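Local atomic coordinates of type III effector HopA1 (Pseudomonas syringae pv. tomato str. DC3000, PDB entry 4RSX), a protein that is a type III effector, a protein that the bacterium injects into plant cells and that probably acts on host signalling, seen here without its N-terminal region. Residues Lys31-Asp36 against Arg213-Ser218; Glu49-Thr54 against Ile146-His151; Asn62-Arg67 against Ala129-Ile134; Asp83-Glu88 against Phe95-Ile100; Lys175-Ser180 against Lys200-Ala205. All blocks are in the same frame, centred on the assembly; numbering follows the deposited sequence.

Contact 1 (Lys31-Asp36 against Arg213-Ser218)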
# COMPACT_ATOMS: atom_id res chain seq x y z
N LYS A 31 -3.98 -15.26 -2.78
CA LYS A 31 -4.47 -15.45 -1.42
C LYS A 31 -3.34 -15.69 -0.42
O LYS A 31 -3.47 -15.32 0.75
CB LYS A 31 -5.51 -16.57 -1.34
CG LYS A 31 -6.89 -16.17 -1.90
CD LYS A 31 -7.88 -17.34 -1.83
CE LYS A 31 -9.22 -16.97 -2.46
NZ LYS A 31 -10.04 -18.17 -2.81
N ILE A 32 -2.24 -16.29 -0.87
CA ILE A 32 -1.06 -16.45 -0.03
C ILE A 32 -0.51 -15.09 0.44
O ILE A 32 -0.14 -14.93 1.60
CB ILE A 32 0.06 -17.24 -0.72
CG1 ILE A 32 -0.45 -18.61 -1.18
CG2 ILE A 32 1.25 -17.40 0.21
CD1 ILE A 32 0.46 -19.29 -2.18
N TYR A 33 -0.47 -14.12 -0.48
CA TYR A 33 -0.09 -12.74 -0.16
C TYR A 33 -1.09 -12.09 0.81
O TYR A 33 -0.68 -11.38 1.73
CB TYR A 33 -0.03 -11.90 -1.44
CG TYR A 33 0.25 -10.44 -1.23
CD1 TYR A 33 1.54 -9.96 -1.29
CD2 TYR A 33 -0.77 -9.53 -0.97
CE1 TYR A 33 1.82 -8.63 -1.11
CE2 TYR A 33 -0.50 -8.19 -0.77
CZ TYR A 33 0.80 -7.75 -0.85
OH TYR A 33 1.10 -6.43 -0.66
N LYS A 34 -2.38 -12.30 0.57
CA LYS A 34 -3.43 -11.75 1.44
C LYS A 34 -3.38 -12.36 2.83
O LYS A 34 -3.51 -11.66 3.83
CB LYS A 34 -4.82 -11.97 0.83
CG LYS A 34 -5.24 -10.91 -0.19
CD LYS A 34 -6.26 -9.93 0.42
CE LYS A 34 -7.67 -10.51 0.49
NZ LYS A 34 -8.68 -9.53 1.04
N GLN A 35 -3.18 -13.68 2.88
CA GLN A 35 -3.09 -14.44 4.13
C GLN A 35 -1.93 -13.99 5.01
O GLN A 35 -1.93 -14.27 6.21
CB GLN A 35 -2.98 -15.95 3.84
CG GLN A 35 -4.32 -16.63 3.45
CD GLN A 35 -4.14 -18.04 2.86
OE1 GLN A 35 -3.05 -18.63 2.93
NE2 GLN A 35 -5.20 -18.57 2.27
N ASP A 36 -0.94 -13.31 4.43
CA ASP A 36 0.25 -12.89 5.17
C ASP A 36 0.10 -11.49 5.79
O ASP A 36 1.05 -10.94 6.34
CB ASP A 36 1.51 -13.00 4.28
CG ASP A 36 2.81 -12.68 5.04
OD1 ASP A 36 3.33 -13.54 5.78
OD2 ASP A 36 3.33 -11.56 4.87
N ARG A 213 -3.83 -2.91 -10.79
CA ARG A 213 -4.16 -4.21 -10.21
C ARG A 213 -3.82 -4.28 -8.71
O ARG A 213 -4.44 -5.06 -7.96
CB ARG A 213 -3.39 -5.32 -10.92
CG ARG A 213 -4.12 -6.03 -12.04
CD ARG A 213 -3.15 -6.96 -12.72
NE ARG A 213 -1.93 -6.21 -13.04
CZ ARG A 213 -0.79 -6.73 -13.48
NH1 ARG A 213 -0.66 -8.05 -13.68
NH2 ARG A 213 0.25 -5.93 -13.73
N GLY A 214 -2.84 -3.49 -8.27
CA GLY A 214 -2.34 -3.59 -6.90
C GLY A 214 -1.10 -4.48 -6.77
O GLY A 214 -0.92 -5.43 -7.53
N HIS A 215 -0.26 -4.18 -5.79
CA HIS A 215 1.05 -4.82 -5.68
C HIS A 215 0.98 -6.35 -5.56
O HIS A 215 1.73 -7.08 -6.24
CB HIS A 215 1.83 -4.23 -4.52
CG HIS A 215 3.09 -4.97 -4.21
ND1 HIS A 215 4.28 -4.74 -4.88
CD2 HIS A 215 3.34 -5.97 -3.33
CE1 HIS A 215 5.21 -5.55 -4.41
NE2 HIS A 215 4.67 -6.31 -3.47
N GLY A 216 0.08 -6.84 -4.69
CA GLY A 216 -0.12 -8.27 -4.51
C GLY A 216 -0.53 -9.03 -5.77
O GLY A 216 0.04 -10.09 -6.07
N MET A 217 -1.50 -8.51 -6.50
CA MET A 217 -1.99 -9.22 -7.68
C MET A 217 -0.98 -9.17 -8.81
O MET A 217 -0.82 -10.14 -9.56
CB MET A 217 -3.37 -8.70 -8.13
CG MET A 217 -4.02 -9.53 -9.26
SD MET A 217 -4.22 -11.32 -8.92
CE MET A 217 -5.68 -11.31 -7.89
N SER A 218 -0.27 -8.04 -8.93
CA SER A 218 0.72 -7.92 -10.00
C SER A 218 1.87 -8.91 -9.80
O SER A 218 2.31 -9.56 -10.76
CB SER A 218 1.24 -6.49 -10.15
OG SER A 218 2.13 -6.14 -9.11
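Gly-216 lies over the face of Tyr-33: its CA stands 3.6 Å from the centroid of the Tyr-33 ring and only 5° off the normal, a CH-pi contact centred on the face. With no side chain at Gly-216 in the way, the two CA atoms, Tyr-33 CA and Gly-216 CA, come within 6.2 Å. The phenol is carried there by a chi1 of 176°, which sets CG opposite the backbone nitrogen and sends the ring across to the other helix. Its hydroxyl end then reaches the imidazole edge, Tyr-33 OH lying 3.5 Å from His-215 CD2, while the two ring planes stand oblique at 53°. A hydrogen bond between His-215 NE2 and Leu-193 O helps fix the imidazole, and Trp-14 and Met-195 add to the packing round the tyrosine. Away from this tight centre the two segments no longer touch, and the outer side of the first is exposed. Lys-31, Lys-34 and Gln-35 lie on that side, Met-217 points away, and exposed Arg-213 pairs instead with Glu-221 and Asp-211. Gly-214 is the N-cap of helix 215-228, and Ser-218 OG closes on His-215 O at 3.0 Å within the first turn. The arrangement is that of a glycine-mediated helix-helix contact, an aromatic ring from helix 26-35 lying flat on the opening turn of helix 215-228.

Contact 2 (Glu49-Thr54 against Ile146-His151)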
# COMPACT_ATOMS: atom_id res chain seq x y z
N GLU A 49 -14.40 6.16 15.97
CA GLU A 49 -15.17 7.38 15.83
C GLU A 49 -14.29 8.62 15.76
O GLU A 49 -14.55 9.52 14.97
CB GLU A 49 -16.20 7.49 16.97
CG GLU A 49 -17.29 6.40 16.90
CD GLU A 49 -18.29 6.63 15.77
OE1 GLU A 49 -18.31 7.74 15.20
OE2 GLU A 49 -19.06 5.69 15.44
N GLU A 50 -13.24 8.66 16.57
CA GLU A 50 -12.25 9.74 16.52
C GLU A 50 -11.60 9.79 15.13
O GLU A 50 -11.33 10.86 14.58
CB GLU A 50 -11.19 9.54 17.63
CG GLU A 50 -10.09 10.62 17.67
CD GLU A 50 -8.88 10.21 18.52
OE1 GLU A 50 -8.84 9.05 19.01
OE2 GLU A 50 -7.95 11.04 18.70
N PHE A 51 -11.38 8.61 14.56
CA PHE A 51 -10.79 8.51 13.23
C PHE A 51 -11.69 9.18 12.18
O PHE A 51 -11.25 10.05 11.43
CB PHE A 51 -10.53 7.04 12.88
CG PHE A 51 -9.78 6.86 11.59
CD1 PHE A 51 -8.39 6.82 11.59
CD2 PHE A 51 -10.46 6.75 10.39
CE1 PHE A 51 -7.69 6.67 10.40
CE2 PHE A 51 -9.76 6.60 9.19
CZ PHE A 51 -8.38 6.56 9.20
N LEU A 52 -12.96 8.78 12.14
CA LEU A 52 -13.91 9.38 11.21
C LEU A 52 -14.03 10.89 11.42
O LEU A 52 -14.06 11.66 10.46
CB LEU A 52 -15.28 8.72 11.32
CG LEU A 52 -15.26 7.24 10.96
CD1 LEU A 52 -16.66 6.68 10.97
CD2 LEU A 52 -14.61 7.05 9.59
N HIS A 53 -14.07 11.32 12.67
CA HIS A 53 -14.19 12.75 12.94
C HIS A 53 -12.96 13.53 12.47
O HIS A 53 -13.06 14.71 12.12
CB HIS A 53 -14.54 13.03 14.41
CG HIS A 53 -16.01 12.96 14.68
ND1 HIS A 53 -16.85 14.04 14.52
CD2 HIS A 53 -16.79 11.92 15.06
CE1 HIS A 53 -18.09 13.67 14.81
NE2 HIS A 53 -18.08 12.39 15.14
N THR A 54 -11.81 12.87 12.46
CA THR A 54 -10.57 13.52 12.03
C THR A 54 -10.56 13.67 10.52
O THR A 54 -10.14 14.70 10.01
CB THR A 54 -9.36 12.71 12.46
OG1 THR A 54 -9.34 12.63 13.89
CG2 THR A 54 -8.06 13.36 11.97
N ILE A 146 -7.31 2.78 5.03
CA ILE A 146 -8.45 1.88 5.21
C ILE A 146 -9.31 2.38 6.38
O ILE A 146 -8.79 3.03 7.30
CB ILE A 146 -7.94 0.45 5.50
CG1 ILE A 146 -9.07 -0.58 5.43
CG2 ILE A 146 -7.33 0.37 6.87
CD1 ILE A 146 -9.76 -0.67 4.11
N GLY A 147 -10.61 2.10 6.33
CA GLY A 147 -11.50 2.42 7.44
C GLY A 147 -11.00 1.87 8.77
O GLY A 147 -10.37 0.81 8.82
N PRO A 148 -11.31 2.59 9.87
CA PRO A 148 -10.80 2.31 11.22
C PRO A 148 -11.12 0.93 11.76
O PRO A 148 -10.36 0.41 12.59
CB PRO A 148 -11.48 3.38 12.09
CG PRO A 148 -12.69 3.81 11.30
CD PRO A 148 -12.24 3.73 9.86
N ALA A 149 -12.21 0.32 11.33
CA ALA A 149 -12.52 -1.02 11.83
C ALA A 149 -11.52 -2.06 11.30
O ALA A 149 -11.34 -3.11 11.91
CB ALA A 149 -13.95 -1.42 11.48
N CYS A 150 -10.87 -1.76 10.18
CA CYS A 150 -9.97 -2.73 9.53
C CYS A 150 -8.50 -2.34 9.60
O CYS A 150 -7.64 -3.10 9.17
CB CYS A 150 -10.36 -2.93 8.06
SG CYS A 150 -12.01 -3.61 7.80
N HIS A 151 -8.21 -1.15 10.11
CA HIS A 151 -6.82 -0.71 10.18
C HIS A 151 -6.00 -1.67 11.05
O HIS A 151 -6.38 -1.95 12.19
CB HIS A 151 -6.72 0.70 10.74
CG HIS A 151 -5.51 1.44 10.28
ND1 HIS A 151 -5.58 2.61 9.55
CD2 HIS A 151 -4.19 1.18 10.44
CE1 HIS A 151 -4.36 3.04 9.28
NE2 HIS A 151 -3.50 2.19 9.81
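Phe-51 and Leu-52, neighbours on helix 45-58, receive Pro-148 from a type I beta-turn that follows strand 140-146, so that a helix is packed on a turn with proline at its second position. The turn is closed by Cys-150 N bonding to Gly-147 O at 3.0 Å, and this presents the pyrrolidine ring, puckered C-gamma endo, to the helix. The two helix residues use different conformations to reach it. Phe-51 has CG trans to the backbone nitrogen (chi1 -174°) and its ring standing upright on that bond (chi2 90°), which brings CD2 to 3.5 Å from Pro-148 CD. The inner part of the same side chain also takes part, Phe-51 CB lying 3.9 Å from Pro-148 CB. Leu-52 takes the other common choice, with CG beside the nitrogen (chi1 -62°); its CD1 extends away from CA, and the other methyl, CD2, is the one that lies 4.1 Å from Pro-148 CD. The proline is thus touched by both side chains, the aromatic one lying oblique to it and the leucine crossing at about a right angle. Thr-124 and Thr-127 of helix 123-136 also pack against Phe-51, and Lys-93 ties the flank together by a salt bridge to Glu-49 and a backbone bond with Ala-149. Beyond the proline, the far end of the phenyl ring, Phe-51 CZ, comes to 4.0 Å from the carbonyl oxygen Ile-146 O.

Contact 3 (Asn62-Arg67 against Ala129-Ile134)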
# COMPACT_ATOMS: atom_id res chain seq x y z
N ASN A 62 -6.27 23.24 4.69
CA ASN A 62 -4.85 23.22 4.35
C ASN A 62 -4.49 22.53 3.04
O ASN A 62 -3.51 21.79 2.98
CB ASN A 62 -4.05 22.60 5.49
CG ASN A 62 -4.19 23.39 6.78
OD1 ASN A 62 -4.49 24.59 6.75
ND2 ASN A 62 -3.97 22.73 7.91
N GLY A 63 -5.29 22.77 2.01
CA GLY A 63 -5.01 22.25 0.67
C GLY A 63 -5.31 20.77 0.49
O GLY A 63 -4.98 20.19 -0.54
N ILE A 64 -5.97 20.18 1.48
CA ILE A 64 -6.29 18.75 1.46
C ILE A 64 -7.80 18.50 1.34
O ILE A 64 -8.61 19.25 1.89
CB ILE A 64 -5.79 18.09 2.76
CG1 ILE A 64 -4.26 18.07 2.78
CG2 ILE A 64 -6.38 16.68 2.95
CD1 ILE A 64 -3.62 17.46 1.53
N GLU A 65 -8.16 17.43 0.62
CA GLU A 65 -9.52 16.88 0.63
C GLU A 65 -9.51 15.39 0.94
O GLU A 65 -8.54 14.68 0.62
CB GLU A 65 -10.23 17.15 -0.71
CG GLU A 65 -10.53 18.65 -0.92
CD GLU A 65 -11.05 18.98 -2.30
OE1 GLU A 65 -11.26 18.05 -3.11
OE2 GLU A 65 -11.24 20.19 -2.58
N VAL A 66 -10.57 14.91 1.59
CA VAL A 66 -10.73 13.48 1.83
C VAL A 66 -11.98 12.97 1.12
O VAL A 66 -13.06 13.56 1.25
CB VAL A 66 -10.84 13.16 3.34
CG1 VAL A 66 -11.05 11.66 3.56
CG2 VAL A 66 -9.62 13.67 4.09
N ARG A 67 -11.84 11.89 0.38
CA ARG A 67 -12.97 11.33 -0.34
C ARG A 67 -13.05 9.84 -0.09
O ARG A 67 -12.02 9.17 -0.01
CB ARG A 67 -12.81 11.59 -1.84
CG ARG A 67 -12.83 13.06 -2.19
CD ARG A 67 -12.58 13.30 -3.66
NE ARG A 67 -12.91 14.67 -4.03
CZ ARG A 67 -12.51 15.26 -5.15
NH1 ARG A 67 -11.74 14.60 -6.01
NH2 ARG A 67 -12.86 16.51 -5.41
N ALA A 129 -0.52 13.09 9.89
CA ALA A 129 0.81 13.27 9.34
C ALA A 129 0.82 13.09 7.82
O ALA A 129 1.53 13.79 7.11
CB ALA A 129 1.79 12.32 10.01
N MET A 130 0.04 12.13 7.32
CA MET A 130 -0.03 11.89 5.88
C MET A 130 -0.62 13.11 5.17
O MET A 130 -0.11 13.53 4.13
CB MET A 130 -0.85 10.63 5.57
CG MET A 130 -0.12 9.34 5.92
SD MET A 130 -1.19 7.89 5.81
CE MET A 130 -1.42 7.83 4.03
N ALA A 131 -1.69 13.67 5.73
CA ALA A 131 -2.31 14.86 5.14
C ALA A 131 -1.34 16.05 5.09
O ALA A 131 -1.25 16.76 4.08
CB ALA A 131 -3.58 15.23 5.90
N THR A 132 -0.62 16.27 6.18
CA THR A 132 0.36 17.35 6.22
C THR A 132 1.42 17.12 5.13
O THR A 132 1.73 18.02 4.34
CB THR A 132 1.03 17.45 7.60
OG1 THR A 132 0.01 17.61 8.60
CG2 THR A 132 2.00 18.63 7.66
N LEU A 133 1.95 15.91 5.09
CA LEU A 133 3.02 15.57 4.16
C LEU A 133 2.53 15.73 2.72
O LEU A 133 3.23 16.30 1.87
CB LEU A 133 3.53 14.15 4.43
CG LEU A 133 4.91 13.77 3.87
CD1 LEU A 133 5.97 14.75 4.37
CD2 LEU A 133 5.29 12.32 4.21
N ILE A 134 1.32 15.27 2.44
CA ILE A 134 0.74 15.44 1.11
C ILE A 134 0.56 16.92 0.77
O ILE A 134 0.79 17.33 -0.37
CB ILE A 134 -0.59 14.67 0.97
CG1 ILE A 134 -0.31 13.16 1.01
CG2 ILE A 134 -1.32 15.05 -0.33
CD1 ILE A 134 -1.51 12.32 1.38
O HOH W 1 -1.79 19.76 4.78
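Ala-131 O accepts a hydrogen bond from a water at 3.1 Å, and the same water donates to Asn-62 O at 3.2 Å, bridging the backbones of the two segments. The carbonyl oxygen is also met by carbon: Ile-64 CG1 lies 3.5 Å from Ala-131 O, so the isoleucine packs beside the polar bridge. Its chi1 of -69° places CG1 beside the backbone nitrogen, and a further bend at chi2 (-52°) turns the terminal methyl toward the helix, where Ile-64 CD1 stops 3.8 Å from Ile-134 CG2. The alanine methyl is a looser neighbour, Ile-64 CG1 to Ala-131 CB being 4.3 Å. In the fold, strand 64-68 is an outermost strand of the antiparallel sheet and helix 123-136 lies over one of its faces; Ile-99 of the adjacent strand touches both isoleucines, extending the apolar patch inward. The chain enters the strand through Asn-62 and Gly-63, both at positive phi, and the Asn-62 carbonyl faces the water. Away from the helix, Arg-67 NH2 and Glu-65 OE1 approach to 3.2 Å, but the oxygen lies well out of the guanidinium plane, so the pairing is one of charge alone.

Contact 4 (Asp83-Glu88 against Phe95-Ile100)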
# COMPACT_ATOMS: atom_id res chain seq x y z
N ASP A 83 -18.99 14.15 4.84
CA ASP A 83 -19.81 14.11 6.06
C ASP A 83 -21.07 13.27 5.89
O ASP A 83 -21.46 12.54 6.80
CB ASP A 83 -20.16 15.53 6.52
CG ASP A 83 -18.94 16.34 6.92
OD1 ASP A 83 -17.80 15.91 6.62
OD2 ASP A 83 -19.11 17.43 7.51
N LYS A 84 -21.68 13.35 4.72
CA LYS A 84 -22.89 12.59 4.42
C LYS A 84 -22.62 11.09 4.30
O LYS A 84 -23.38 10.28 4.81
CB LYS A 84 -23.57 13.10 3.15
CG LYS A 84 -24.97 12.52 2.91
CD LYS A 84 -25.55 12.97 1.56
CE LYS A 84 -27.05 12.67 1.46
NZ LYS A 84 -27.35 11.22 1.59
N TYR A 85 -21.53 10.73 3.62
CA TYR A 85 -21.15 9.32 3.49
C TYR A 85 -20.91 8.67 4.86
O TYR A 85 -21.39 7.58 5.15
CB TYR A 85 -19.91 9.15 2.58
CG TYR A 85 -19.48 7.71 2.41
CD1 TYR A 85 -20.03 6.92 1.41
CD2 TYR A 85 -18.52 7.13 3.25
CE1 TYR A 85 -19.64 5.60 1.24
CE2 TYR A 85 -18.12 5.80 3.09
CZ TYR A 85 -18.69 5.04 2.08
OH TYR A 85 -18.33 3.73 1.90
N ILE A 86 -20.16 9.36 5.72
CA ILE A 86 -19.84 8.82 7.04
C ILE A 86 -21.11 8.67 7.88
O ILE A 86 -21.26 7.71 8.64
CB ILE A 86 -18.80 9.71 7.77
CG1 ILE A 86 -17.45 9.61 7.04
CG2 ILE A 86 -18.64 9.30 9.24
CD1 ILE A 86 -16.34 10.43 7.68
N ALA A 87 -22.03 9.62 7.71
CA ALA A 87 -23.28 9.65 8.45
C ALA A 87 -24.22 8.50 8.08
O ALA A 87 -24.95 8.00 8.94
CB ALA A 87 -23.98 10.99 8.23
N GLU A 88 -24.18 8.07 6.82
CA GLU A 88 -25.20 7.16 6.29
C GLU A 88 -24.70 5.80 5.85
O GLU A 88 -25.39 4.79 6.03
CB GLU A 88 -25.93 7.82 5.12
CG GLU A 88 -26.56 9.16 5.48
CD GLU A 88 -27.32 9.79 4.32
OE1 GLU A 88 -27.26 9.26 3.18
OE2 GLU A 88 -27.98 10.83 4.55
N PHE A 95 -14.48 0.79 4.52
CA PHE A 95 -13.95 1.03 3.18
C PHE A 95 -12.72 1.94 3.20
O PHE A 95 -12.36 2.48 4.25
CB PHE A 95 -15.04 1.59 2.26
CG PHE A 95 -16.02 0.54 1.77
CD1 PHE A 95 -15.85 -0.80 2.10
CD2 PHE A 95 -17.10 0.90 0.96
CE1 PHE A 95 -16.75 -1.78 1.65
CE2 PHE A 95 -18.00 -0.07 0.50
CZ PHE A 95 -17.82 -1.41 0.85
N PHE A 96 -12.08 2.10 2.04
CA PHE A 96 -10.92 2.99 1.92
C PHE A 96 -11.30 4.46 1.75
O PHE A 96 -12.31 4.77 1.13
CB PHE A 96 -10.08 2.59 0.71
CG PHE A 96 -9.13 1.47 0.98
CD1 PHE A 96 -7.92 1.71 1.63
CD2 PHE A 96 -9.44 0.18 0.58
CE1 PHE A 96 -7.04 0.68 1.87
CE2 PHE A 96 -8.56 -0.86 0.82
CZ PHE A 96 -7.36 -0.62 1.47
N TYR A 97 -10.46 5.34 2.28
CA TYR A 97 -10.57 6.77 2.00
C TYR A 97 -9.29 7.24 1.33
O TYR A 97 -8.19 6.78 1.66
CB TYR A 97 -10.79 7.55 3.29
CG TYR A 97 -12.08 7.22 4.00
CD1 TYR A 97 -13.19 8.04 3.86
CD2 TYR A 97 -12.20 6.10 4.81
CE1 TYR A 97 -14.38 7.76 4.50
CE2 TYR A 97 -13.39 5.80 5.46
CZ TYR A 97 -14.48 6.64 5.29
OH TYR A 97 -15.68 6.38 5.92
N ARG A 98 -9.40 8.15 0.37
CA ARG A 98 -8.19 8.74 -0.16
C ARG A 98 -8.03 10.14 0.36
O ARG A 98 -9.02 10.84 0.64
CB ARG A 98 -8.11 8.71 -1.69
CG ARG A 98 -9.35 9.18 -2.41
CD ARG A 98 -9.11 9.21 -3.92
NE ARG A 98 -8.57 7.95 -4.42
CZ ARG A 98 -7.94 7.83 -5.59
NH1 ARG A 98 -7.78 8.89 -6.36
NH2 ARG A 98 -7.47 6.65 -5.98
N ILE A 99 -6.77 10.53 0.54
CA ILE A 99 -6.40 11.86 0.96
C ILE A 99 -5.74 12.51 -0.23
O ILE A 99 -4.69 12.04 -0.69
CB ILE A 99 -5.37 11.76 2.07
CG1 ILE A 99 -5.89 10.87 3.20
CG2 ILE A 99 -4.98 13.15 2.57
CD1 ILE A 99 -4.80 10.41 4.19
N ILE A 100 -6.33 13.58 -0.75
CA ILE A 100 -5.84 14.20 -1.98
C ILE A 100 -5.57 15.68 -1.79
O ILE A 100 -6.23 16.34 -0.97
CB ILE A 100 -6.85 14.02 -3.14
CG1 ILE A 100 -8.07 14.92 -2.93
CG2 ILE A 100 -7.30 12.58 -3.26
CD1 ILE A 100 -9.16 14.67 -3.93
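Tyr-85 and Ile-86, side by side on helix 82-88, meet Phe-95 and Tyr-97 at the start of strand 96-101, a helix laid near the strand that follows it after a short connecting loop in this alpha/beta fold. The closest approach is Tyr-85 OH to Phe-95 CD2 at 3.2 Å, the hydroxyl coming oblique to the phenyl ring as the two side chains cross at about a right angle. A second tyrosine oxygen comes from the strand: Tyr-97 OH lies near the plane of the Tyr-85 ring, at its edge, 3.8 Å from Tyr-85 CE2, and it is equally 3.8 Å from Ile-86 CG1. The Tyr-97 hydroxyl therefore sits against two apolar groups of the helix, while its polar need is met by a hydrogen bond with Ala-92 O in the connecting loop. Further out, Leu-52 and Lys-56 of helix 45-58 pack on Ile-86, and Leu-55 on Tyr-97, while Thr-68 and Asp-70 touch Tyr-85. Backbone pairing with Val-145 holds Tyr-97 in the sheet. Conformation decides which corner of Phe-95 is offered: at chi2 -3° CD1 eclipses CA, and the opposite ortho carbon, CD2, turns to the Tyr-85 hydroxyl.

Contact 5 (Lys175-Ser180 against Lys200-Ala205)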
# COMPACT_ATOMS: atom_id res chain seq x y z
N LYS A 175 10.98 11.49 6.92
CA LYS A 175 10.24 12.70 7.22
C LYS A 175 8.93 12.40 7.95
O LYS A 175 8.62 13.02 8.98
CB LYS A 175 9.99 13.49 5.93
CG LYS A 175 9.13 14.75 6.09
CD LYS A 175 9.89 15.86 6.79
CE LYS A 175 9.03 16.48 7.88
NZ LYS A 175 9.85 16.87 9.07
N LEU A 176 8.16 11.45 7.43
CA LEU A 176 6.90 11.05 8.05
C LEU A 176 7.12 10.62 9.51
O LEU A 176 6.40 11.06 10.41
CB LEU A 176 6.23 9.94 7.23
CG LEU A 176 4.93 9.27 7.69
CD1 LEU A 176 3.80 10.28 7.84
CD2 LEU A 176 4.54 8.20 6.69
N LYS A 177 8.14 9.80 9.74
CA LYS A 177 8.42 9.32 11.09
C LYS A 177 8.80 10.44 12.05
O LYS A 177 8.29 10.48 13.17
CB LYS A 177 9.51 8.23 11.07
CG LYS A 177 8.99 6.82 10.77
CD LYS A 177 10.05 5.74 11.00
CE LYS A 177 9.40 4.37 10.97
NZ LYS A 177 10.35 3.21 10.90
N GLN A 178 9.68 11.34 11.63
CA GLN A 178 10.14 12.40 12.53
C GLN A 178 9.07 13.47 12.83
O GLN A 178 9.10 14.10 13.89
CB GLN A 178 11.46 13.03 12.05
CG GLN A 178 11.45 13.55 10.62
CD GLN A 178 12.76 14.23 10.23
OE1 GLN A 178 13.14 15.24 10.82
NE2 GLN A 178 13.45 13.68 9.22
N MET A 179 8.11 13.64 11.91
CA MET A 179 7.07 14.66 12.05
C MET A 179 5.75 14.14 12.66
O MET A 179 4.94 14.94 13.13
CB MET A 179 6.74 15.24 10.67
CG MET A 179 5.51 14.59 10.05
SD MET A 179 5.47 14.61 8.26
CE MET A 179 4.74 16.22 7.93
N SER A 180 5.53 12.82 12.64
CA SER A 180 4.22 12.28 12.98
C SER A 180 3.92 12.34 14.48
O SER A 180 2.75 12.36 14.88
CB SER A 180 4.08 10.84 12.50
OG SER A 180 4.90 9.96 13.25
N LYS A 200 11.33 -0.14 10.10
CA LYS A 200 10.16 -0.71 10.77
C LYS A 200 8.87 0.01 10.36
O LYS A 200 8.77 1.24 10.47
CB LYS A 200 10.35 -0.64 12.29
CG LYS A 200 9.31 -1.40 13.11
CD LYS A 200 9.50 -1.08 14.60
CE LYS A 200 9.50 -2.34 15.46
NZ LYS A 200 8.17 -2.75 15.99
N GLY A 201 7.91 -0.75 9.85
CA GLY A 201 6.63 -0.18 9.47
C GLY A 201 6.60 0.56 8.14
O GLY A 201 5.55 1.08 7.74
N LEU A 202 7.73 0.61 7.44
CA LEU A 202 7.80 1.32 6.15
C LEU A 202 8.29 0.39 5.04
O LEU A 202 9.46 -0.02 5.02
CB LEU A 202 8.72 2.54 6.21
CG LEU A 202 8.35 3.70 7.13
CD1 LEU A 202 9.28 4.88 6.90
CD2 LEU A 202 6.91 4.12 6.91
N SER A 203 7.39 0.09 4.10
CA SER A 203 7.69 -0.83 3.01
C SER A 203 7.44 -0.18 1.64
O SER A 203 6.45 0.55 1.45
CB SER A 203 6.86 -2.11 3.13
OG SER A 203 6.86 -2.59 4.47
N TYR A 204 8.33 -0.46 0.69
CA TYR A 204 8.29 0.21 -0.59
C TYR A 204 8.17 -0.77 -1.76
O TYR A 204 8.75 -1.86 -1.74
CB TYR A 204 9.56 1.03 -0.74
CG TYR A 204 9.67 1.75 -2.06
CD1 TYR A 204 8.99 2.93 -2.28
CD2 TYR A 204 10.46 1.25 -3.08
CE1 TYR A 204 9.10 3.61 -3.48
CE2 TYR A 204 10.57 1.91 -4.29
CZ TYR A 204 9.89 3.09 -4.48
OH TYR A 204 9.99 3.77 -5.68
N ALA A 205 7.43 -0.37 -2.78
CA ALA A 205 7.34 -1.16 -4.01
C ALA A 205 6.92 -0.25 -5.14
O ALA A 205 6.31 0.80 -4.91
CB ALA A 205 6.35 -2.32 -3.83
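The type II turn that joins the neighbouring antiparallel strands 196-199 and 202-207 is met at its bend by Lys-177 from helix 166-180. Lys-200 and Gly-201 occupy its central positions, with glycine at the positive-phi one, and the turn offers the carbonyl of Lys-200 to the helix. Lys-177 NZ bonds to Lys-200 O at 2.6 Å, in the carbonyl plane and on a lone pair, with a C=O...N angle of 137°. To span the gap the lysine starts with CG beside the backbone nitrogen (chi1 -84°) and then runs extended to its tip. The ammonium has a second hydrogen-bond partner in Ser-199 OG and a cation-pi partner in Phe-187, which probably helps stabilise its charge. Just short of it, the aliphatic chain meets Leu-202 tip to tip, Lys-177 CE lying 4.0 Å from Leu-202 CG. One lysine thus gives its polar end to the turn and its last methylene to the leucine. Lys-200 sends its own side chain elsewhere, bent at chi3 and chi4, and its NZ bonds to Phe-187 O. Behind the pair, Ile-116 of strand 111-116 touches both Leu-176 and Leu-202, while Ala-129 of helix 123-136 backs Leu-176, so helix 166-180 packs beside helix 123-136 and against the hairpin end of the sheet.

Overall arrangement
Contacts 3, 4 and 5 all reach one antiparallel sheet, and contact 2 packs a helix on a turn that follows one of its strands. Contacts 2 and 4 are nearest, with centres about 10 Å apart; Leu-52 CD1 and Ile-86 CG2 touch at 3.7 Å, joining two helices beside strand 96-101. Contact 3 meets contact 4 through neighbouring strands, Glu-65 N approaching Ile-100 O at 2.7 Å, and meets contact 5 through adjoining helices, Ala-129 CB lying 3.6 Å from Leu-176 CD1. Contact 1 is centred about 27 Å from the centre of contact 3, but His-215 ND1 reaches Ala-205 CB of contact 5 at 3.4 Å. Contact 1 also closes the longest loop, within which all the others are nested.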